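Local coordinates for protein beta-lactamase OXA-2 (Salmonella typhimurium, PDB 1K38) that hydrolyses beta-lactam antibiotics, oxacillin among them, by opening the lactam ring to give a substituted beta-amino acid, at residues F17-T22 with E229-A234; I145-Q150 with A213-T218; A152-L157 with D174-E179. All blocks are in the same frame, centred on the assembly; numbering follows the deposited sequence.

Contact 1 of 3, residues F17-T22 with E229-A234; sequences FQAKGT and EAIVRA
Phe17 lays one ring face over Ala230 of helix 226-238. Phe17 sits in the Schellman motif that ends helix 11-16, with Gln18 (positive phi) its C-prime residue. From there the chain enters strand 21-27. The contact thus ties the N-terminal part of the chain to the C-terminal helix on one face of the sheet of this serine beta-lactamase.

Ala230 CB stands over the face, offset toward the CE1-CZ rim, 3.7 Å from the centroid of the Phe17 ring and 18° off its normal. Phe17 and Ile231 lie alongside, pointing opposite ways. Ile231 CG1 is placed obliquely to the ring, 3.7 Å from Phe17 CD2. Ile231 also reaches Phe14 and Leu214, so this end is the buried one.

The other side of the helix, partly exposed, makes no contact with 17-22 and is polar. Arg233 grips Glu229 side-on there, with NE and NH2 both on OE1. The Arg233 NE to Glu229 OE1 distance is 2.8 Å. Arg182 of the second subunit adds a salt bridge to the same OE1, and Arg233 NH2 has a second partner in Glu179.

Ile231 CG1 lies anti to the carbonyl carbon (chi1 -63°). Its extended branch carries CD1 onward to the loop, where Ile231 CD1 meets Ala19 CB at 3.7 Å.

Contact 2 of 3, residues I145-Q150 with A213-T218; sequences ISAQEQ and ALNIDT
Ala147 and Ala213 bury equal areas against each other, and Asn215 comes next. The two alanines let backbone meet backbone closely: their CA atoms are 5.3 Å apart. Both CB atoms point across the contact, and Ala147 CB lies 4.1 Å from Ala213 CB. The closest touch is from a main-chain oxygen to a methyl, Ala147 O to Ala213 CB at 3.4 Å. One turn further along the helix, Gln150 CB also rests on Ala213 CB.

Asn215 is two residues on along the strand and faces the same way. Its CG sits between the backbone N and the carbonyl carbon (chi1 65°), and ND2 is directed to the start of the helix. A water lies between them. It accepts from Asn215 ND2 at 3.0 Å and from Ala147 N at 3.0 Å, so it serves an N-H of the first helical turn. Asn215 OD1 is taken by Arg42 NE.

In the fold, this is the start of helix 147-158 set on a central strand of the sheet. Leu214 points away and packs on helix 226-238 across the sheet. The helix start is a capping box. Glu149 N donates to Ser146 OG at 3.1 Å, and Ser146 N donates at 3.0 Å to Glu149 OE1, which accepts through its anti lone pair. Arg46 makes a salt bridge with Glu149 OE2.

Gln150 bends at chi2 (-102°). Its NE2 bonds to Thr52 OG1, next in sequence to Ser51, the predicted acyl-ester nucleophile.

Contact 3 of 3, residues A152-L157 with D174-E179; sequences AFLRKL and DLMIVE
Met176 and Leu157 meet through a sulfur and a methyl group. Met176 follows helix 166-175, just before strand 177-181, and reaches over to helix 147-158. The backbones stay well apart, with 11.3 Å between Met176 CA and Leu154 CA, so the side chains must span the distance.

CB of Met176 sets out toward the helix. CG is anti to the carbonyl carbon, and chi2 is extended (171°). CB and CG act as spacers: of the helix segment, the atom nearest Met176 CG is Leu157 CD2, still 5.6 Å away. SD is the first atom to touch, 3.9 Å from Leu157 CD2. Then the chain bends at chi3 (63°). This turns CE aside toward the preceding helical turn, where Met176 CE comes to 4.3 Å from Leu154 CD2.

The two leucines are three residues apart, so they lie on the same side of the helix. Trp202 of strand 196-205 touches Leu154, Leu157 and Met176 alike. Leu157 also packs on Ile55. This is the hydrophobic layer between the sheet and the helices on its active-site side. The Met176 side chain is about 5 Å from that of Lys189, which probably binds substrate, as in related enzymes.

The contact is all apolar and small, 85 Å² in total. The Met176 backbone is separately bonded to Ala188. Dispersion between sulfur and methyls has little directional preference, so the contact rests on fit rather than on a fixed bond angle.

In the fold
Contacts 2 and 3 are buried, while contact 1 is only partly so. Contacts 2 and 3 use successive turns of helix 147-158. Contact 1 uses helix 226-238 on the other face of the sheet. All three reach the same sheet. Probable backbone bonds between Thr22 and Asn215, and between Lys20 and Asp217, join contact 1 to strand 208-217 of contact 2. Contacts 1 and 3 are linked by a salt bridge from Arg233 to Glu179, and both touch the second subunit, whereas contact 2 does not. Contact 1 is an aromatic and aliphatic patch, with a salt-bridged pair on the far side of its helix, at the second subunit. Contact 2 includes a bridging water, and contact 3 is apolar.

Contact 1 of 3, residues F17-T22 with E229-A234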
# COMPACT_ATOMS: atom_id res chain seq x y z
N PHE A 17 -6.81 -22.84 18.99
CA PHE A 17 -5.37 -22.71 18.95
C PHE A 17 -4.76 -22.73 20.35
O PHE A 17 -3.63 -22.27 20.55
CB PHE A 17 -4.99 -21.42 18.22
CG PHE A 17 -5.37 -21.44 16.77
CD1 PHE A 17 -4.64 -22.19 15.85
CD2 PHE A 17 -6.50 -20.75 16.32
CE1 PHE A 17 -5.03 -22.27 14.52
CE2 PHE A 17 -6.89 -20.82 14.99
CZ PHE A 17 -6.15 -21.58 14.08
N GLN A 18 -5.50 -23.29 21.30
CA GLN A 18 -5.06 -23.40 22.68
C GLN A 18 -4.32 -22.14 23.12
O GLN A 18 -3.18 -22.20 23.57
CB GLN A 18 -4.16 -24.62 22.83
CG GLN A 18 -4.85 -25.93 22.47
CD GLN A 18 -3.90 -27.11 22.44
OE1 GLN A 18 -2.96 -27.15 21.65
NE2 GLN A 18 -4.14 -28.09 23.31
N ALA A 19 -4.99 -21.00 23.00
CA ALA A 19 -4.39 -19.73 23.37
C ALA A 19 -5.25 -18.96 24.36
O ALA A 19 -6.46 -19.15 24.44
CB ALA A 19 -4.16 -18.89 22.12
N LYS A 20 -4.59 -18.10 25.13
CA LYS A 20 -5.27 -17.26 26.10
C LYS A 20 -4.97 -15.82 25.72
O LYS A 20 -3.81 -15.44 25.58
CB LYS A 20 -4.75 -17.55 27.51
CG LYS A 20 -4.96 -18.99 27.97
CD LYS A 20 -6.44 -19.36 27.97
CE LYS A 20 -6.64 -20.81 28.39
NZ LYS A 20 -8.08 -21.19 28.37
N GLY A 21 -6.00 -15.02 25.53
CA GLY A 21 -5.77 -13.64 25.16
C GLY A 21 -7.03 -12.83 24.98
O GLY A 21 -8.09 -13.17 25.51
N THR A 22 -6.90 -11.75 24.23
CA THR A 22 -8.01 -10.84 23.98
C THR A 22 -7.95 -10.33 22.55
O THR A 22 -6.92 -10.40 21.89
CB THR A 22 -7.94 -9.61 24.92
OG1 THR A 22 -9.09 -8.77 24.73
CG2 THR A 22 -6.68 -8.79 24.63
N GLU A 229 -1.68 -14.52 14.09
CA GLU A 229 -2.40 -14.37 12.83
C GLU A 229 -3.50 -15.41 12.65
O GLU A 229 -4.55 -15.12 12.07
CB GLU A 229 -1.43 -14.45 11.64
CG GLU A 229 -0.65 -13.17 11.39
CD GLU A 229 -0.04 -13.11 10.00
OE1 GLU A 229 -0.71 -13.54 9.03
OE2 GLU A 229 1.11 -12.62 9.86
N ALA A 230 -3.27 -16.63 13.14
CA ALA A 230 -4.27 -17.68 12.98
C ALA A 230 -5.61 -17.30 13.62
O ALA A 230 -6.66 -17.45 13.00
CB ALA A 230 -3.76 -18.99 13.57
N ILE A 231 -5.57 -16.81 14.85
CA ILE A 231 -6.79 -16.43 15.55
C ILE A 231 -7.47 -15.23 14.89
O ILE A 231 -8.67 -15.26 14.63
CB ILE A 231 -6.49 -16.13 17.04
CG1 ILE A 231 -5.97 -17.40 17.71
CG2 ILE A 231 -7.76 -15.63 17.74
CD1 ILE A 231 -5.38 -17.18 19.10
N VAL A 232 -6.70 -14.18 14.61
CA VAL A 232 -7.28 -13.00 13.98
C VAL A 232 -7.89 -13.31 12.62
O VAL A 232 -9.01 -12.89 12.32
CB VAL A 232 -6.24 -11.88 13.81
CG1 VAL A 232 -6.86 -10.71 13.05
CG2 VAL A 232 -5.74 -11.42 15.17
N ARG A 233 -7.16 -14.04 11.79
CA ARG A 233 -7.66 -14.37 10.47
C ARG A 233 -8.94 -15.20 10.53
O ARG A 233 -9.86 -14.98 9.74
CB ARG A 233 -6.60 -15.10 9.64
CG ARG A 233 -5.45 -14.20 9.20
CD ARG A 233 -4.39 -14.99 8.44
NE ARG A 233 -3.27 -14.15 8.01
CZ ARG A 233 -3.25 -13.45 6.88
NH1 ARG A 233 -4.29 -13.48 6.06
NH2 ARG A 233 -2.19 -12.71 6.58
N ALA A 234 -9.01 -16.13 11.48
CA ALA A 234 -10.20 -16.97 11.63
C ALA A 234 -11.39 -16.09 11.98
O ALA A 234 -12.48 -16.23 11.42
CB ALA A 234 -9.98 -18.02 12.71

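Contact 2 of 3, residues I145-Q150 with A213-T218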
# COMPACT_ATOMS: atom_id res chain seq x y z
N ILE A 145 0.52 -0.28 26.63
CA ILE A 145 -0.71 0.14 25.97
C ILE A 145 -1.68 -1.04 25.87
O ILE A 145 -1.26 -2.19 25.77
CB ILE A 145 -0.38 0.69 24.56
CG1 ILE A 145 -1.63 1.26 23.89
CG2 ILE A 145 0.26 -0.41 23.71
CD1 ILE A 145 -1.34 2.03 22.60
N SER A 146 -2.99 -0.76 25.90
CA SER A 146 -3.99 -1.82 25.82
C SER A 146 -4.47 -2.08 24.40
O SER A 146 -4.22 -1.28 23.49
CB SER A 146 -5.20 -1.48 26.68
OG SER A 146 -5.99 -0.48 26.05
N ALA A 147 -5.17 -3.19 24.21
CA ALA A 147 -5.69 -3.53 22.90
C ALA A 147 -6.69 -2.46 22.44
O ALA A 147 -6.71 -2.09 21.27
CB ALA A 147 -6.37 -4.90 22.93
N GLN A 148 -7.50 -1.95 23.37
CA GLN A 148 -8.46 -0.93 23.00
C GLN A 148 -7.75 0.37 22.61
O GLN A 148 -8.19 1.07 21.70
CB GLN A 148 -9.47 -0.69 24.13
CG GLN A 148 -10.53 -1.79 24.20
CD GLN A 148 -11.77 -1.37 24.97
OE1 GLN A 148 -12.22 -0.22 24.88
NE2 GLN A 148 -12.35 -2.31 25.71
N GLU A 149 -6.65 0.67 23.30
CA GLU A 149 -5.89 1.87 22.99
C GLU A 149 -5.19 1.73 21.63
O GLU A 149 -5.01 2.72 20.91
CB GLU A 149 -4.88 2.15 24.10
CG GLU A 149 -5.54 2.55 25.40
CD GLU A 149 -4.55 2.84 26.51
OE1 GLU A 149 -3.64 2.02 26.72
OE2 GLU A 149 -4.69 3.89 27.18
N GLN A 150 -4.80 0.51 21.27
CA GLN A 150 -4.16 0.29 19.97
C GLN A 150 -5.18 0.59 18.88
O GLN A 150 -4.85 1.19 17.86
CB GLN A 150 -3.69 -1.16 19.83
CG GLN A 150 -2.50 -1.53 20.73
CD GLN A 150 -1.17 -1.55 19.99
OE1 GLN A 150 -0.98 -0.84 19.00
NE2 GLN A 150 -0.24 -2.38 20.48
N ALA A 213 -7.09 -5.69 17.10
CA ALA A 213 -5.97 -5.63 18.02
C ALA A 213 -6.10 -6.85 18.92
O ALA A 213 -7.03 -6.96 19.72
CB ALA A 213 -6.01 -4.35 18.85
N LEU A 214 -5.16 -7.78 18.76
CA LEU A 214 -5.15 -9.00 19.55
C LEU A 214 -3.83 -9.18 20.27
O LEU A 214 -2.78 -8.80 19.77
CB LEU A 214 -5.36 -10.23 18.65
CG LEU A 214 -5.02 -11.62 19.24
CD1 LEU A 214 -5.91 -12.67 18.60
CD2 LEU A 214 -3.54 -11.97 19.02
N ASN A 215 -3.90 -9.72 21.49
CA ASN A 215 -2.68 -10.07 22.19
C ASN A 215 -2.97 -11.37 22.91
O ASN A 215 -4.12 -11.66 23.28
CB ASN A 215 -2.13 -8.96 23.12
CG ASN A 215 -3.02 -8.63 24.30
OD1 ASN A 215 -3.34 -9.48 25.14
ND2 ASN A 215 -3.40 -7.36 24.39
N ILE A 216 -1.94 -12.20 23.02
CA ILE A 216 -2.06 -13.50 23.68
C ILE A 216 -0.80 -13.78 24.46
O ILE A 216 0.27 -13.26 24.16
CB ILE A 216 -2.21 -14.66 22.66
CG1 ILE A 216 -1.08 -14.61 21.62
CG2 ILE A 216 -3.59 -14.60 22.00
CD1 ILE A 216 -1.02 -15.84 20.73
N ASP A 217 -0.92 -14.61 25.49
CA ASP A 217 0.26 -14.98 26.25
C ASP A 217 0.98 -16.01 25.39
O ASP A 217 0.35 -16.69 24.57
CB ASP A 217 -0.13 -15.62 27.59
CG ASP A 217 -0.90 -14.67 28.47
OD1 ASP A 217 -0.62 -13.46 28.42
OD2 ASP A 217 -1.78 -15.14 29.23
N THR A 218 2.29 -16.12 25.56
CA THR A 218 3.06 -17.08 24.76
C THR A 218 3.89 -18.01 25.64
O THR A 218 5.12 -17.92 25.68
CB THR A 218 4.00 -16.36 23.77
OG1 THR A 218 4.95 -15.57 24.49
CG2 THR A 218 3.20 -15.47 22.83
O HOH W 1 -4.86 -5.44 26.18

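Contact 3 of 3, residues A152-L157 with D174-E179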
# COMPACT_ATOMS: atom_id res chain seq x y z
N ALA A 152 -7.77 2.64 19.02
CA ALA A 152 -7.96 4.09 18.93
C ALA A 152 -6.81 4.74 18.17
O ALA A 152 -7.03 5.63 17.35
CB ALA A 152 -8.07 4.69 20.33
N PHE A 153 -5.59 4.30 18.44
CA PHE A 153 -4.42 4.85 17.76
C PHE A 153 -4.45 4.53 16.26
O PHE A 153 -4.22 5.41 15.43
CB PHE A 153 -3.14 4.28 18.36
CG PHE A 153 -1.91 4.58 17.55
CD1 PHE A 153 -1.39 5.86 17.51
CD2 PHE A 153 -1.30 3.58 16.79
CE1 PHE A 153 -0.29 6.16 16.72
CE2 PHE A 153 -0.20 3.86 16.00
CZ PHE A 153 0.31 5.16 15.96
N LEU A 154 -4.75 3.28 15.92
CA LEU A 154 -4.80 2.87 14.52
C LEU A 154 -5.85 3.63 13.72
O LEU A 154 -5.63 3.96 12.55
CB LEU A 154 -5.08 1.36 14.42
CG LEU A 154 -3.95 0.46 14.95
CD1 LEU A 154 -4.46 -0.97 15.03
CD2 LEU A 154 -2.73 0.55 14.03
N ARG A 155 -6.99 3.91 14.34
CA ARG A 155 -8.05 4.64 13.65
C ARG A 155 -7.60 6.06 13.32
O ARG A 155 -7.95 6.59 12.26
CB ARG A 155 -9.32 4.65 14.50
CG ARG A 155 -9.84 3.24 14.73
CD ARG A 155 -11.06 3.23 15.63
NE ARG A 155 -12.31 3.37 14.88
CZ ARG A 155 -13.50 3.12 15.41
NH1 ARG A 155 -13.60 2.72 16.67
NH2 ARG A 155 -14.60 3.26 14.67
N LYS A 156 -6.82 6.67 14.21
CA LYS A 156 -6.32 8.02 13.95
C LYS A 156 -5.35 8.00 12.77
O LYS A 156 -5.40 8.87 11.90
CB LYS A 156 -5.65 8.59 15.20
CG LYS A 156 -6.64 8.91 16.32
CD LYS A 156 -5.99 9.63 17.49
CE LYS A 156 -5.07 8.72 18.27
NZ LYS A 156 -4.67 9.36 19.56
N LEU A 157 -4.47 7.00 12.74
CA LEU A 157 -3.51 6.86 11.65
C LEU A 157 -4.26 6.68 10.32
O LEU A 157 -3.93 7.30 9.31
CB LEU A 157 -2.61 5.64 11.89
CG LEU A 157 -1.61 5.29 10.78
CD1 LEU A 157 -0.68 6.47 10.53
CD2 LEU A 157 -0.81 4.05 11.18
N ASP A 174 1.76 2.42 4.31
CA ASP A 174 2.22 1.62 3.19
C ASP A 174 3.18 0.54 3.69
O ASP A 174 3.12 -0.61 3.27
CB ASP A 174 2.90 2.49 2.14
CG ASP A 174 2.91 1.83 0.79
OD1 ASP A 174 2.02 2.14 -0.06
OD2 ASP A 174 3.78 0.98 0.58
N LEU A 175 4.07 0.91 4.62
CA LEU A 175 5.02 -0.04 5.18
C LEU A 175 4.31 -1.20 5.89
O LEU A 175 4.83 -2.32 5.95
CB LEU A 175 5.97 0.68 6.15
CG LEU A 175 6.89 1.73 5.52
CD1 LEU A 175 7.61 2.51 6.61
CD2 LEU A 175 7.89 1.04 4.59
N MET A 176 3.11 -0.93 6.40
CA MET A 176 2.31 -1.92 7.12
C MET A 176 1.62 -2.95 6.22
O MET A 176 1.06 -3.93 6.72
CB MET A 176 1.23 -1.22 7.95
CG MET A 176 1.75 -0.46 9.17
SD MET A 176 0.46 0.54 9.92
CE MET A 176 -0.71 -0.73 10.43
N ILE A 177 1.65 -2.76 4.91
CA ILE A 177 0.97 -3.70 4.02
C ILE A 177 1.53 -5.11 4.15
O ILE A 177 2.73 -5.34 3.99
CB ILE A 177 1.06 -3.26 2.55
CG1 ILE A 177 0.31 -1.93 2.38
CG2 ILE A 177 0.44 -4.32 1.65
CD1 ILE A 177 0.62 -1.23 1.07
N VAL A 178 0.63 -6.05 4.43
CA VAL A 178 0.99 -7.46 4.59
C VAL A 178 0.40 -8.33 3.49
O VAL A 178 0.98 -9.34 3.10
CB VAL A 178 0.51 -8.00 5.96
CG1 VAL A 178 0.74 -9.50 6.06
CG2 VAL A 178 1.25 -7.28 7.08
N GLU A 179 -0.76 -7.92 2.98
CA GLU A 179 -1.44 -8.69 1.95
C GLU A 179 -2.51 -7.81 1.31
O GLU A 179 -2.99 -6.86 1.93
CB GLU A 179 -2.10 -9.92 2.58
CG GLU A 179 -2.33 -11.09 1.64
CD GLU A 179 -2.92 -12.29 2.37
OE1 GLU A 179 -2.49 -12.56 3.51
OE2 GLU A 179 -3.80 -12.96 1.80